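SJCHGC06286 protein (Schistosoma japonicum, PDB 3QBR) probably binds BH domains of partner proteins as a Bcl-2 family regulator of apoptosis. Local coordinates at residues A[40-43]-A[44-48]; A[70-73]-A[74-78]. One frame throughout, in Å; residues are numbered along the deposited sequence.

How the contacts relate
Two short helical stretches of one all-helical Bcl-2 fold are described, each a local set of neighbours along its own helix. Contact 1, residues 40-48, belongs to helix 35-48; contact 2, residues 70-78, belongs to helix 58-79, the next helix in the chain, so the first contact closes before the second opens. Their centres are 28 Å apart and their nearest atoms about 13 Å apart, without touching. Both helices pack on helix 119-137, by different parts of it. Contact 1 also meets helices 17-31 and 142-159, whereas contact 2 faces the chain of another protein, so the two stretches serve different surfaces of the molecule.

Contact 1 of 2, residues A[40-43]-A[44-48]; sequences YLTD and LLDNT
Tyr-40 and Leu-44 sit one turn apart on the alpha-helix 35-48 of the Bcl-2 fold, and residues 40-48 repeat the i to i+4 pattern throughout. The backbone does most of the binding. Leu-44 N donates to Tyr-40 O at 3.1 Å, and the next three amides follow suit: Leu-45 N to Leu-41 O, Asp-46 N to Thr-42 O, and Asn-47 N to Asp-43 O at 2.9 Å, with an N-H...O angle of 173°.

Apolar contact is lighter. Tyr-40 and Leu-44 (chi1 170°) both carry CG anti to the backbone N, which places the leucine alongside the ring; CD2 of Leu-44 approaches obliquely, 4.5 Å from Tyr-40 CZ and 4.2 Å from its OH. Both side chains also touch Ser-142 of helix 142-159. Leu-41, the buried member of the group, reaches Leu-30 and Val-133 of helices 17-31 and 119-137, and Leu-45 touches His-26. The side of the helix bearing the leucines is thus applied to the bundle.

The acidic side chains Asp-43 and Asp-46 lie on the exposed part, with Thr-42 at its border against helix 17-31. Thr-42 and Asp-46 run side by side in the same direction, the methyl CG2 lying 4.0 Å from Asp-46 OD2, while Thr-42 OG1 is spent on Thr-38 O one turn back. Asp-43 and Asp-46 bring like charges near each other, OD1 to OD2 4.2 Å, which should be mildly unfavourable, though both residues are exposed and solvent would screen them.

Two donors of one residue converge on a single carbonyl. Leu-44 O accepts from Thr-48 N at 2.8 Å and from Thr-48 OG1 at 2.9 Å, the two donors arriving from opposite faces of its plane, the hydroxyl from 43° above it.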
ATOM      1  N   TYR A  40       6.506   3.848 -16.627  1.00 46.20           N
ATOM      2  CA  TYR A  40       6.010   2.495 -16.840  1.00 44.99           C
ATOM      3  C   TYR A  40       4.627   2.338 -16.199  1.00 46.04           C
ATOM      4  O   TYR A  40       3.692   1.802 -16.812  1.00 48.02           O
ATOM      5  CB  TYR A  40       7.006   1.439 -16.341  1.00 40.52           C
ATOM      6  CG  TYR A  40       6.390   0.062 -16.205  1.00 46.82           C
ATOM      7  CD1 TYR A  40       6.244  -0.779 -17.314  1.00 51.90           C
ATOM      8  CD2 TYR A  40       5.947  -0.404 -14.964  1.00 41.59           C
ATOM      9  CE1 TYR A  40       5.654  -2.053 -17.189  1.00 51.97           C
ATOM     10  CE2 TYR A  40       5.353  -1.663 -14.828  1.00 48.36           C
ATOM     11  CZ  TYR A  40       5.213  -2.484 -15.930  1.00 55.93           C
ATOM     12  OH  TYR A  40       4.631  -3.726 -15.767  1.00 58.23           O
ATOM     13  N   LEU A  41       4.470   2.846 -14.983  1.00 43.33           N
ATOM     14  CA  LEU A  41       3.184   2.701 -14.301  1.00 43.60           C
ATOM     15  C   LEU A  41       2.084   3.554 -14.932  1.00 39.41           C
ATOM     16  O   LEU A  41       0.923   3.167 -14.984  1.00 44.12           O
ATOM     17  CB  LEU A  41       3.321   3.066 -12.827  1.00 52.84           C
ATOM     18  CG  LEU A  41       4.163   2.115 -11.973  1.00 58.10           C
ATOM     19  CD1 LEU A  41       4.315   2.670 -10.561  1.00 57.94           C
ATOM     20  CD2 LEU A  41       3.543   0.714 -11.953  1.00 57.12           C
ATOM     21  N   THR A  42       2.458   4.731 -15.394  1.00 40.72           N
ATOM     22  CA  THR A  42       1.482   5.636 -15.930  1.00 46.48           C
ATOM     23  C   THR A  42       0.884   5.043 -17.190  1.00 53.43           C
ATOM     24  O   THR A  42      -0.324   5.131 -17.413  1.00 53.53           O
ATOM     25  CB  THR A  42       2.095   6.985 -16.278  1.00 54.53           C
ATOM     26  OG1 THR A  42       2.597   7.619 -15.089  1.00 42.82           O
ATOM     27  CG2 THR A  42       1.038   7.859 -16.951  1.00 30.52           C
ATOM     28  N   ASP A  43       1.728   4.422 -18.007  1.00 57.87           N
ATOM     29  CA  ASP A  43       1.247   3.810 -19.247  1.00 55.00           C
ATOM     30  C   ASP A  43       0.437   2.555 -18.977  1.00 54.96           C
ATOM     31  O   ASP A  43      -0.588   2.334 -19.623  1.00 57.72           O
ATOM     32  CB  ASP A  43       2.394   3.533 -20.231  1.00 57.48           C
ATOM     33  CG  ASP A  43       3.180   4.814 -20.605  1.00 80.44           C
ATOM     34  OD1 ASP A  43       2.751   5.943 -20.241  1.00 87.46           O
ATOM     35  OD2 ASP A  43       4.235   4.689 -21.262  1.00 83.32           O
ATOM     36  N   LEU A  44       0.878   1.750 -18.008  1.00 46.57           N
ATOM     37  CA  LEU A  44       0.137   0.559 -17.636  1.00 45.72           C
ATOM     38  C   LEU A  44      -1.262   0.929 -17.246  1.00 49.94           C
ATOM     39  O   LEU A  44      -2.221   0.278 -17.652  1.00 55.05           O
ATOM     40  CB  LEU A  44       0.797  -0.160 -16.469  1.00 49.25           C
ATOM     41  CG  LEU A  44      -0.023  -1.286 -15.836  1.00 45.04           C
ATOM     42  CD1 LEU A  44      -0.580  -2.197 -16.918  1.00 45.97           C
ATOM     43  CD2 LEU A  44       0.863  -2.064 -14.889  1.00 44.86           C
ATOM     44  N   LEU A  45      -1.390   1.976 -16.446  1.00 52.45           N
ATOM     45  CA  LEU A  45      -2.715   2.414 -16.030  1.00 62.44           C
ATOM     46  C   LEU A  45      -3.562   2.899 -17.218  1.00 63.97           C
ATOM     47  O   LEU A  45      -4.744   2.552 -17.333  1.00 64.40           O
ATOM     48  CB  LEU A  45      -2.616   3.498 -14.957  1.00 62.99           C
ATOM     49  CG  LEU A  45      -3.988   3.995 -14.512  1.00 69.84           C
ATOM     50  CD1 LEU A  45      -4.858   2.805 -14.116  1.00 70.84           C
ATOM     51  CD2 LEU A  45      -3.856   4.998 -13.378  1.00 76.05           C
ATOM     52  N   ASP A  46      -2.947   3.691 -18.102  1.00 61.35           N
ATOM     53  CA  ASP A  46      -3.606   4.172 -19.322  1.00 61.58           C
ATOM     54  C   ASP A  46      -4.177   3.020 -20.137  1.00 71.86           C
ATOM     55  O   ASP A  46      -5.350   3.040 -20.519  1.00 74.64           O
ATOM     56  CB  ASP A  46      -2.637   4.961 -20.196  1.00 69.17           C
ATOM     57  CG  ASP A  46      -2.405   6.389 -19.697  1.00 92.64           C
ATOM     58  OD1 ASP A  46      -3.285   6.941 -18.996  1.00103.19           O
ATOM     59  OD2 ASP A  46      -1.337   6.966 -20.017  1.00 98.70           O
ATOM     60  N   ASN A  47      -3.337   2.021 -20.402  1.00 69.87           N
ATOM     61  CA  ASN A  47      -3.748   0.847 -21.161  1.00 65.20           C
ATOM     62  C   ASN A  47      -4.716  -0.036 -20.398  1.00 66.90           C
ATOM     63  O   ASN A  47      -5.518  -0.757 -21.005  1.00 63.32           O
ATOM     64  CB  ASN A  47      -2.541   0.008 -21.552  1.00 59.15           C
ATOM     65  CG  ASN A  47      -1.704   0.654 -22.643  1.00 64.11           C
ATOM     66  OD1 ASN A  47      -2.246   1.239 -23.590  1.00 56.66           O
ATOM     67  ND2 ASN A  47      -0.368   0.546 -22.521  1.00 60.05           N
ATOM     68  N   THR A  48      -4.625   0.010 -19.069  1.00 64.32           N
ATOM     69  CA  THR A  48      -5.459  -0.828 -18.212  1.00 61.33           C
ATOM     70  C   THR A  48      -6.912  -0.418 -18.372  1.00 66.08           C
ATOM     71  O   THR A  48      -7.816  -1.204 -18.099  1.00 63.67           O
ATOM     72  CB  THR A  48      -5.012  -0.746 -16.728  1.00 73.56           C
ATOM     73  OG1 THR A  48      -4.017  -1.744 -16.479  1.00 71.90           O
ATOM     74  CG2 THR A  48      -6.159  -1.005 -15.796  1.00 79.89           C
TER

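Contact 2 of 2, residues A[70-73]-A[74-78]; sequences GDFN and QRFSQ
Phe-72 and Phe-76, one turn apart on helix 58-79, form the compact side of this contact. Their side chains lie side by side and point the same way, because each has CG anti to its backbone N (chi1 177° and 164°). The rings are nearly parallel, 23° between planes, but slid apart with centroids 5.8 Å distant, so they barely overlap. Contact passes instead through a few ring atoms and the stem: Phe-72 CE2 lies 3.8 Å from Phe-76 CB and 3.9 Å from Phe-76 CD1. Phe-72 also packs on Ala-124 and Ala-127 of helix 119-137, and Asn-73 beside it touches Arg-130 and Ile-131 there. In the backbone that carries the rings, Phe-76 N donates to Phe-72 O at 3.0 Å and more weakly to Asn-73 O, which also takes Ser-77 N at 3.1 Å.

Gln-74 and Ser-77 make up the exposed, looser side. Gln-74 N bonds Gly-70 O normally, but next to it Arg-75 N reaches Asp-71 O only weakly, at 3.3 Å. The extended Arg-75 chain runs past that same carbonyl, with CG at 3.5 Å from Asp-71 O. The carboxylate and guanidinium do not pair: Asp-71 OD1 and Arg-75 NH2 stay 4.8 Å apart.

Gly-70 and Asp-71 resemble the Gly-Asp pair of a BH3 motif. Both phenylalanines pack on apolar side chains of another protein's chain, and Asp-71 OD2 takes a hydrogen bond from an aromatic side chain of it. Apolar rings next to an acid and a base suit an amphipathic ligand, consistent with the binding groove of this family.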
ATOM      1  N   GLY A  70       7.226   8.206   3.935  1.00 46.52           N
ATOM      2  CA  GLY A  70       8.608   8.607   4.099  1.00 52.20           C
ATOM      3  C   GLY A  70       9.084   8.215   5.491  1.00 58.02           C
ATOM      4  O   GLY A  70      10.168   7.639   5.643  1.00 50.61           O
ATOM      5  N   ASP A  71       8.267   8.534   6.501  1.00 48.29           N
ATOM      6  CA  ASP A  71       8.539   8.132   7.874  1.00 50.11           C
ATOM      7  C   ASP A  71       8.756   6.641   7.890  1.00 56.26           C
ATOM      8  O   ASP A  71       9.728   6.157   8.472  1.00 59.91           O
ATOM      9  CB  ASP A  71       7.373   8.480   8.800  1.00 61.57           C
ATOM     10  CG  ASP A  71       7.246   9.982   9.069  1.00 74.66           C
ATOM     11  OD1 ASP A  71       8.261  10.714   8.991  1.00 76.36           O
ATOM     12  OD2 ASP A  71       6.115  10.423   9.379  1.00 79.06           O
ATOM     13  N   PHE A  72       7.859   5.913   7.231  1.00 50.65           N
ATOM     14  CA  PHE A  72       7.928   4.456   7.220  1.00 53.05           C
ATOM     15  C   PHE A  72       9.203   3.941   6.566  1.00 53.34           C
ATOM     16  O   PHE A  72       9.845   3.042   7.093  1.00 53.18           O
ATOM     17  CB  PHE A  72       6.692   3.850   6.535  1.00 53.53           C
ATOM     18  CG  PHE A  72       6.728   2.357   6.413  1.00 47.39           C
ATOM     19  CD1 PHE A  72       5.919   1.569   7.208  1.00 52.97           C
ATOM     20  CD2 PHE A  72       7.542   1.743   5.486  1.00 54.90           C
ATOM     21  CE1 PHE A  72       5.930   0.185   7.103  1.00 54.91           C
ATOM     22  CE2 PHE A  72       7.560   0.340   5.361  1.00 54.71           C
ATOM     23  CZ  PHE A  72       6.748  -0.433   6.169  1.00 56.15           C
ATOM     24  N   ASN A  73       9.568   4.491   5.408  1.00 48.65           N
ATOM     25  CA  ASN A  73      10.700   3.952   4.659  1.00 48.20           C
ATOM     26  C   ASN A  73      11.972   4.122   5.458  1.00 46.91           C
ATOM     27  O   ASN A  73      12.729   3.185   5.678  1.00 57.02           O
ATOM     28  CB  ASN A  73      10.844   4.644   3.296  1.00 49.11           C
ATOM     29  CG  ASN A  73       9.878   4.096   2.255  1.00 54.93           C
ATOM     30  OD1 ASN A  73       9.335   3.005   2.399  1.00 54.68           O
ATOM     31  ND2 ASN A  73       9.653   4.867   1.202  1.00 62.46           N
ATOM     32  N   GLN A  74      12.182   5.343   5.900  1.00 49.79           N
ATOM     33  CA  GLN A  74      13.348   5.695   6.688  1.00 56.57           C
ATOM     34  C   GLN A  74      13.570   4.738   7.899  1.00 57.78           C
ATOM     35  O   GLN A  74      14.705   4.355   8.187  1.00 59.34           O
ATOM     36  CB  GLN A  74      13.271   7.189   7.050  1.00 54.10           C
ATOM     37  CG  GLN A  74      14.163   7.637   8.146  1.00 65.63           C
ATOM     38  CD  GLN A  74      13.599   7.292   9.505  1.00 73.33           C
ATOM     39  OE1 GLN A  74      12.422   7.556   9.800  1.00 66.84           O
ATOM     40  NE2 GLN A  74      14.442   6.700  10.351  1.00 76.59           N
ATOM     41  N   ARG A  75      12.495   4.301   8.552  1.00 53.39           N
ATOM     42  CA  ARG A  75      12.591   3.306   9.637  1.00 63.32           C
ATOM     43  C   ARG A  75      12.816   1.861   9.171  1.00 70.61           C
ATOM     44  O   ARG A  75      13.473   1.090   9.854  1.00 81.58           O
ATOM     45  CB  ARG A  75      11.354   3.353  10.561  1.00 55.43           C
ATOM     46  CG  ARG A  75      11.198   4.678  11.276  1.00 66.87           C
ATOM     47  CD  ARG A  75       9.806   4.891  11.884  1.00 85.09           C
ATOM     48  NE  ARG A  75       9.516   6.323  12.038  1.00 95.50           N
ATOM     49  CZ  ARG A  75       8.735   6.854  12.977  1.00 92.14           C
ATOM     50  NH1 ARG A  75       8.162   6.082  13.886  1.00 92.53           N
ATOM     51  NH2 ARG A  75       8.542   8.168  13.018  1.00 87.28           N
ATOM     52  N   PHE A  76      12.261   1.490   8.025  1.00 66.51           N
ATOM     53  CA  PHE A  76      12.238   0.096   7.602  1.00 72.14           C
ATOM     54  C   PHE A  76      13.559  -0.317   6.962  1.00 76.38           C
ATOM     55  O   PHE A  76      13.923  -1.496   6.957  1.00 75.34           O
ATOM     56  CB  PHE A  76      11.066  -0.117   6.642  1.00 73.90           C
ATOM     57  CG  PHE A  76      11.136  -1.387   5.833  1.00 70.50           C
ATOM     58  CD1 PHE A  76      10.195  -2.392   6.015  1.00 67.89           C
ATOM     59  CD2 PHE A  76      12.117  -1.565   4.871  1.00 64.39           C
ATOM     60  CE1 PHE A  76      10.237  -3.559   5.258  1.00 56.77           C
ATOM     61  CE2 PHE A  76      12.169  -2.731   4.116  1.00 65.45           C
ATOM     62  CZ  PHE A  76      11.226  -3.721   4.304  1.00 62.15           C
ATOM     63  N   SER A  77      14.282   0.654   6.420  1.00 74.39           N
ATOM     64  CA  SER A  77      15.638   0.396   5.965  1.00 78.26           C
ATOM     65  C   SER A  77      16.585   0.247   7.166  1.00 78.44           C
ATOM     66  O   SER A  77      17.666  -0.319   7.050  1.00 87.50           O
ATOM     67  CB  SER A  77      16.106   1.523   5.064  1.00 88.69           C
ATOM     68  OG  SER A  77      16.162   2.732   5.798  1.00102.60           O
ATOM     69  N   GLN A  78      16.172   0.747   8.323  1.00 78.57           N
ATOM     70  CA  GLN A  78      16.942   0.555   9.550  1.00 91.71           C
ATOM     71  C   GLN A  78      16.866  -0.863  10.106  1.00 93.26           C
ATOM     72  O   GLN A  78      17.863  -1.400  10.580  1.00 91.42           O
ATOM     73  CB  GLN A  78      16.457   1.499  10.642  1.00 94.38           C
ATOM     74  CG  GLN A  78      17.084   2.864  10.632  1.00 97.46           C
ATOM     75  CD  GLN A  78      16.458   3.754  11.680  1.00103.38           C
ATOM     76  OE1 GLN A  78      16.498   4.976  11.575  1.00107.14           O
ATOM     77  NE2 GLN A  78      15.851   3.140  12.694  1.00105.50           N
TER